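Local coordinates for inosine-uridine preferring nucleoside hydrolase family protein (Bacillus anthracis, PDB 2C40) that belongs to the inosine-uridine preferring nucleoside hydrolase family and holds a calcium ion together with alpha-D-ribofuranose in its pocket, at residues A[79-91]-A[219-231]. Numbering follows the deposited sequence.
Sequences MHAFYVDALPILN and IGIDFLGQCYAIV
Ile230 is the main knob of this contact, pushed into a hollow made by His80, Tyr83 and Val84 on helix 80-85. CG2, anti to the backbone N, lies over one face of the His80 imidazole as a CH-pi contact, 4.1 Å from the ring centroid and 18° off the normal; CD1, at the end of the extended arm (chi2 173°), lies 3.4 Å from Tyr83 CB and against Val84 CG2. Beside it, Val231 CG2 touches His80 CE1.

One turn back along helix 219-229, Cys227 SG meets Val84 CG1 at 4.2 Å and also sits above one face of the Phe223 ring. That ring slots among aliphatic branches: Ile89 CG2 comes to its edge, 3.6 Å from Phe223 CD2, while Leu90 CG packs 3.9 Å from Phe223 CE2. Leu87 projects from the bend between helices 80-85 and 88-91, its CD1 3.8 Å from Gln226 CB. Gln226 NE2 is tied back to Asp222 OD1 at 3.1 Å, from above the carboxylate plane, whereas OE1 is buried against Leu87 CD2 and Ile89 CG2 with no polar partner. Farther along, Ile89 CD1 abuts Ile219 CD1.

The His80 side chain is about 8 Å from the bound alpha-D-ribofuranose. The second subunit packs on Tyr83, Pro88, Ile219 and Gln226, placing the paired helices at the dimer interface. Helix 12-21 backs Val84, Cys227 and Ile230; helix 41-55 flanks Ile89 and Ile219, and from these two helices Phe19 meets Phe223 edge-to-face and Phe55 meets it with planes at about 50°.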
loop_
_atom_site.group_PDB
_atom_site.type_symbol
_atom_site.label_atom_id
_atom_site.label_comp_id
_atom_site.label_asym_id
_atom_site.label_seq_id
_atom_site.Cartn_x
_atom_site.Cartn_y
_atom_site.Cartn_z
ATOM N N MET A 79 -5.112 7.676 3.083
ATOM C CA MET A 79 -5.345 6.853 1.899
ATOM C C MET A 79 -5.450 5.354 2.194
ATOM O O MET A 79 -5.954 4.599 1.374
ATOM C CB MET A 79 -4.191 7.053 0.891
ATOM C CG MET A 79 -4.120 8.413 0.213
ATOM S SD MET A 79 -5.585 8.912 -0.723
ATOM C CE MET A 79 -5.391 8.092 -2.311
ATOM N N HIS A 80 -4.954 4.917 3.346
ATOM C CA HIS A 80 -4.677 3.498 3.608
ATOM C C HIS A 80 -5.893 2.575 3.476
ATOM O O HIS A 80 -5.758 1.398 3.020
ATOM C CB HIS A 80 -4.022 3.343 4.977
ATOM C CG HIS A 80 -2.606 3.823 5.020
ATOM N ND1 HIS A 80 -1.870 3.869 6.180
ATOM C CD2 HIS A 80 -1.805 4.322 4.045
ATOM C CE1 HIS A 80 -0.655 4.318 5.914
ATOM N NE2 HIS A 80 -0.587 4.597 4.622
ATOM N N ALA A 81 -7.069 3.119 3.818
ATOM C CA ALA A 81 -8.352 2.424 3.654
ATOM C C ALA A 81 -8.649 2.041 2.229
ATOM O O ALA A 81 -9.239 0.991 2.024
ATOM C CB ALA A 81 -9.506 3.287 4.219
ATOM N N PHE A 82 -8.264 2.886 1.250
ATOM C CA PHE A 82 -8.428 2.572 -0.172
ATOM C C PHE A 82 -7.787 1.254 -0.505
ATOM O O PHE A 82 -8.354 0.431 -1.201
ATOM C CB PHE A 82 -7.880 3.672 -1.083
ATOM C CG PHE A 82 -8.732 4.925 -1.105
ATOM C CD1 PHE A 82 -8.359 6.064 -0.393
ATOM C CD2 PHE A 82 -9.942 4.943 -1.807
ATOM C CE1 PHE A 82 -9.145 7.211 -0.404
ATOM C CE2 PHE A 82 -10.743 6.095 -1.839
ATOM C CZ PHE A 82 -10.346 7.228 -1.133
ATOM N N TYR A 83 -6.626 1.015 0.084
ATOM C CA TYR A 83 -5.863 -0.165 -0.176
ATOM C C TYR A 83 -6.475 -1.348 0.489
ATOM O O TYR A 83 -6.642 -2.367 -0.165
ATOM C CB TYR A 83 -4.384 0.027 0.207
ATOM C CG TYR A 83 -3.835 1.392 -0.219
ATOM C CD1 TYR A 83 -2.967 2.114 0.611
ATOM C CD2 TYR A 83 -4.250 1.996 -1.407
ATOM C CE1 TYR A 83 -2.488 3.370 0.228
ATOM C CE2 TYR A 83 -3.789 3.265 -1.794
ATOM C CZ TYR A 83 -2.915 3.936 -0.972
ATOM O OH TYR A 83 -2.443 5.161 -1.358
ATOM N N VAL A 84 -6.851 -1.238 1.759
ATOM C CA VAL A 84 -7.456 -2.376 2.436
ATOM C C VAL A 84 -8.769 -2.793 1.740
ATOM O O VAL A 84 -8.979 -3.983 1.502
ATOM C CB VAL A 84 -7.697 -2.117 3.937
ATOM C CG1 VAL A 84 -8.421 -3.298 4.566
ATOM C CG2 VAL A 84 -6.365 -1.860 4.636
ATOM N N ASP A 85 -9.584 -1.809 1.365
ATOM C CA ASP A 85 -10.876 -2.014 0.634
ATOM C C ASP A 85 -10.713 -2.703 -0.709
ATOM O O ASP A 85 -11.615 -3.442 -1.191
ATOM C CB ASP A 85 -11.511 -0.644 0.389
ATOM C CG ASP A 85 -12.884 -0.733 -0.181
ATOM O OD1 ASP A 85 -13.641 -1.611 0.300
ATOM O OD2 ASP A 85 -13.176 0.052 -1.111
ATOM N N ALA A 86 -9.559 -2.462 -1.339
ATOM C CA ALA A 86 -9.257 -3.088 -2.622
ATOM C C ALA A 86 -8.616 -4.464 -2.524
ATOM O O ALA A 86 -8.378 -5.049 -3.539
ATOM C CB ALA A 86 -8.414 -2.182 -3.490
ATOM N N LEU A 87 -8.399 -5.002 -1.324
ATOM C CA LEU A 87 -7.770 -6.319 -1.187
ATOM C C LEU A 87 -8.728 -7.482 -1.642
ATOM O O LEU A 87 -9.926 -7.491 -1.287
ATOM C CB LEU A 87 -7.287 -6.531 0.254
ATOM C CG LEU A 87 -6.091 -5.765 0.822
ATOM C CD1 LEU A 87 -5.916 -6.158 2.251
ATOM C CD2 LEU A 87 -4.811 -5.991 0.038
ATOM N N PRO A 88 -8.194 -8.451 -2.429
ATOM C CA PRO A 88 -9.054 -9.486 -3.013
ATOM C C PRO A 88 -9.833 -10.299 -1.964
ATOM O O PRO A 88 -11.022 -10.577 -2.148
ATOM C CB PRO A 88 -8.068 -10.351 -3.774
ATOM C CG PRO A 88 -6.912 -9.417 -4.072
ATOM C CD PRO A 88 -6.782 -8.632 -2.844
ATOM N N ILE A 89 -9.177 -10.660 -0.873
ATOM C CA ILE A 89 -9.848 -11.359 0.215
ATOM C C ILE A 89 -11.208 -10.709 0.549
ATOM O O ILE A 89 -12.162 -11.401 0.816
ATOM C CB ILE A 89 -8.914 -11.527 1.482
ATOM C CG1 ILE A 89 -9.695 -11.797 2.745
ATOM C CG2 ILE A 89 -8.164 -10.271 1.836
ATOM C CD1 ILE A 89 -10.320 -13.100 2.764
ATOM N N LEU A 90 -11.266 -9.379 0.490
ATOM C CA LEU A 90 -12.458 -8.598 0.854
ATOM C C LEU A 90 -13.468 -8.380 -0.271
ATOM O O LEU A 90 -14.571 -7.912 -0.014
ATOM C CB LEU A 90 -12.017 -7.214 1.368
ATOM C CG LEU A 90 -11.309 -7.234 2.712
ATOM C CD1 LEU A 90 -11.133 -5.779 3.225
ATOM C CD2 LEU A 90 -12.076 -8.086 3.722
ATOM N N ASN A 91 -13.054 -8.674 -1.504
ATOM C CA ASN A 91 -13.850 -8.467 -2.710
ATOM C C ASN A 91 -14.252 -9.772 -3.397
ATOM O O ASN A 91 -14.951 -9.756 -4.409
ATOM C CB ASN A 91 -13.066 -7.615 -3.712
ATOM C CG ASN A 91 -12.858 -6.215 -3.219
ATOM O OD1 ASN A 91 -13.776 -5.414 -3.193
ATOM N ND2 ASN A 91 -11.650 -5.915 -2.801
ATOM N N ILE A 219 -6.107 -18.000 6.677
ATOM C CA ILE A 219 -6.536 -16.872 5.844
ATOM C C ILE A 219 -6.578 -15.544 6.636
ATOM O O ILE A 219 -6.304 -14.481 6.071
ATOM C CB ILE A 219 -7.865 -17.133 5.065
ATOM C CG1 ILE A 219 -8.162 -15.944 4.121
ATOM C CG2 ILE A 219 -9.073 -17.342 5.998
ATOM C CD1 ILE A 219 -9.324 -16.162 3.124
ATOM N N GLY A 220 -6.880 -15.611 7.932
ATOM C CA GLY A 220 -6.867 -14.434 8.782
ATOM C C GLY A 220 -5.463 -13.901 9.067
ATOM O O GLY A 220 -5.269 -12.686 9.203
ATOM N N ILE A 221 -4.481 -14.801 9.150
ATOM C CA ILE A 221 -3.078 -14.413 9.273
ATOM C C ILE A 221 -2.619 -13.749 7.936
ATOM O O ILE A 221 -2.016 -12.682 7.957
ATOM C CB ILE A 221 -2.168 -15.634 9.650
ATOM C CG1 ILE A 221 -2.520 -16.215 11.027
ATOM C CG2 ILE A 221 -0.702 -15.285 9.606
ATOM C CD1 ILE A 221 -2.194 -15.330 12.210
ATOM N N ASP A 222 -2.935 -14.378 6.802
ATOM C CA ASP A 222 -2.644 -13.833 5.476
ATOM C C ASP A 222 -3.298 -12.442 5.372
ATOM O O ASP A 222 -2.651 -11.484 4.950
ATOM C CB ASP A 222 -3.181 -14.784 4.424
ATOM C CG ASP A 222 -2.811 -14.405 2.996
ATOM O OD1 ASP A 222 -1.804 -13.684 2.748
ATOM O OD2 ASP A 222 -3.539 -14.887 2.102
ATOM N N PHE A 223 -4.542 -12.315 5.840
ATOM C CA PHE A 223 -5.227 -11.003 5.837
ATOM C C PHE A 223 -4.519 -9.943 6.700
ATOM O O PHE A 223 -4.310 -8.806 6.235
ATOM C CB PHE A 223 -6.675 -11.118 6.294
ATOM C CG PHE A 223 -7.407 -9.781 6.366
ATOM C CD1 PHE A 223 -7.766 -9.227 7.583
ATOM C CD2 PHE A 223 -7.738 -9.083 5.203
ATOM C CE1 PHE A 223 -8.440 -8.015 7.653
ATOM C CE2 PHE A 223 -8.415 -7.853 5.268
ATOM C CZ PHE A 223 -8.757 -7.332 6.479
ATOM N N LEU A 224 -4.153 -10.316 7.939
ATOM C CA LEU A 224 -3.331 -9.461 8.801
ATOM C C LEU A 224 -2.061 -9.016 8.103
ATOM O O LEU A 224 -1.725 -7.848 8.149
ATOM C CB LEU A 224 -2.876 -10.187 10.081
ATOM C CG LEU A 224 -3.649 -10.125 11.355
ATOM C CD1 LEU A 224 -2.995 -11.133 12.360
ATOM C CD2 LEU A 224 -3.641 -8.666 11.907
ATOM N N GLY A 225 -1.330 -9.954 7.511
ATOM C CA GLY A 225 -0.126 -9.603 6.770
ATOM C C GLY A 225 -0.311 -8.650 5.586
ATOM O O GLY A 225 0.514 -7.783 5.364
ATOM N N GLN A 226 -1.370 -8.821 4.813
ATOM C CA GLN A 226 -1.693 -7.899 3.711
ATOM C C GLN A 226 -1.942 -6.506 4.260
ATOM O O GLN A 226 -1.371 -5.523 3.777
ATOM C CB GLN A 226 -2.900 -8.402 2.940
ATOM C CG GLN A 226 -2.495 -9.607 2.092
ATOM C CD GLN A 226 -3.656 -10.298 1.434
ATOM O OE1 GLN A 226 -4.414 -9.686 0.715
ATOM N NE2 GLN A 226 -3.759 -11.599 1.636
ATOM N N CYS A 227 -2.751 -6.424 5.310
ATOM C CA CYS A 227 -2.989 -5.164 5.962
ATOM C C CYS A 227 -1.668 -4.452 6.367
ATOM O O CYS A 227 -1.487 -3.291 6.034
ATOM C CB CYS A 227 -3.911 -5.360 7.125
ATOM S SG CYS A 227 -5.627 -5.623 6.572
ATOM N N TYR A 228 -0.718 -5.167 6.985
ATOM C CA TYR A 228 0.518 -4.528 7.457
ATOM C C TYR A 228 1.605 -4.275 6.402
ATOM O O TYR A 228 2.535 -3.533 6.655
ATOM C CB TYR A 228 1.038 -5.281 8.683
ATOM C CG TYR A 228 0.185 -4.933 9.893
ATOM C CD1 TYR A 228 -0.584 -5.895 10.546
ATOM C CD2 TYR A 228 0.092 -3.597 10.321
ATOM C CE1 TYR A 228 -1.361 -5.553 11.618
ATOM C CE2 TYR A 228 -0.689 -3.242 11.338
ATOM C CZ TYR A 228 -1.441 -4.216 12.005
ATOM O OH TYR A 228 -2.219 -3.831 13.073
ATOM N N ALA A 229 1.449 -4.852 5.214
ATOM C CA ALA A 229 2.301 -4.605 4.066
ATOM C C ALA A 229 2.196 -3.156 3.599
ATOM O O ALA A 229 3.116 -2.574 3.035
ATOM C CB ALA A 229 1.861 -5.522 2.941
ATOM N N ILE A 230 1.004 -2.626 3.776
ATOM C CA ILE A 230 0.614 -1.224 3.502
ATOM C C ILE A 230 1.369 -0.197 4.380
ATOM O O ILE A 230 1.459 0.973 4.085
ATOM C CB ILE A 230 -0.945 -1.149 3.735
ATOM C CG1 ILE A 230 -1.658 -1.866 2.549
ATOM C CG2 ILE A 230 -1.407 0.238 3.981
ATOM C CD1 ILE A 230 -3.247 -2.075 2.631
ATOM N N VAL A 231 1.920 -0.663 5.472
ATOM C CA VAL A 231 2.626 0.170 6.392
ATOM C C VAL A 231 3.937 -0.592 6.772
ATOM O O VAL A 231 4.182 -0.910 7.932
ATOM C CB VAL A 231 1.608 0.476 7.526
ATOM C CG1 VAL A 231 1.635 -0.526 8.657
ATOM C CG2 VAL A 231 1.713 1.909 7.988
#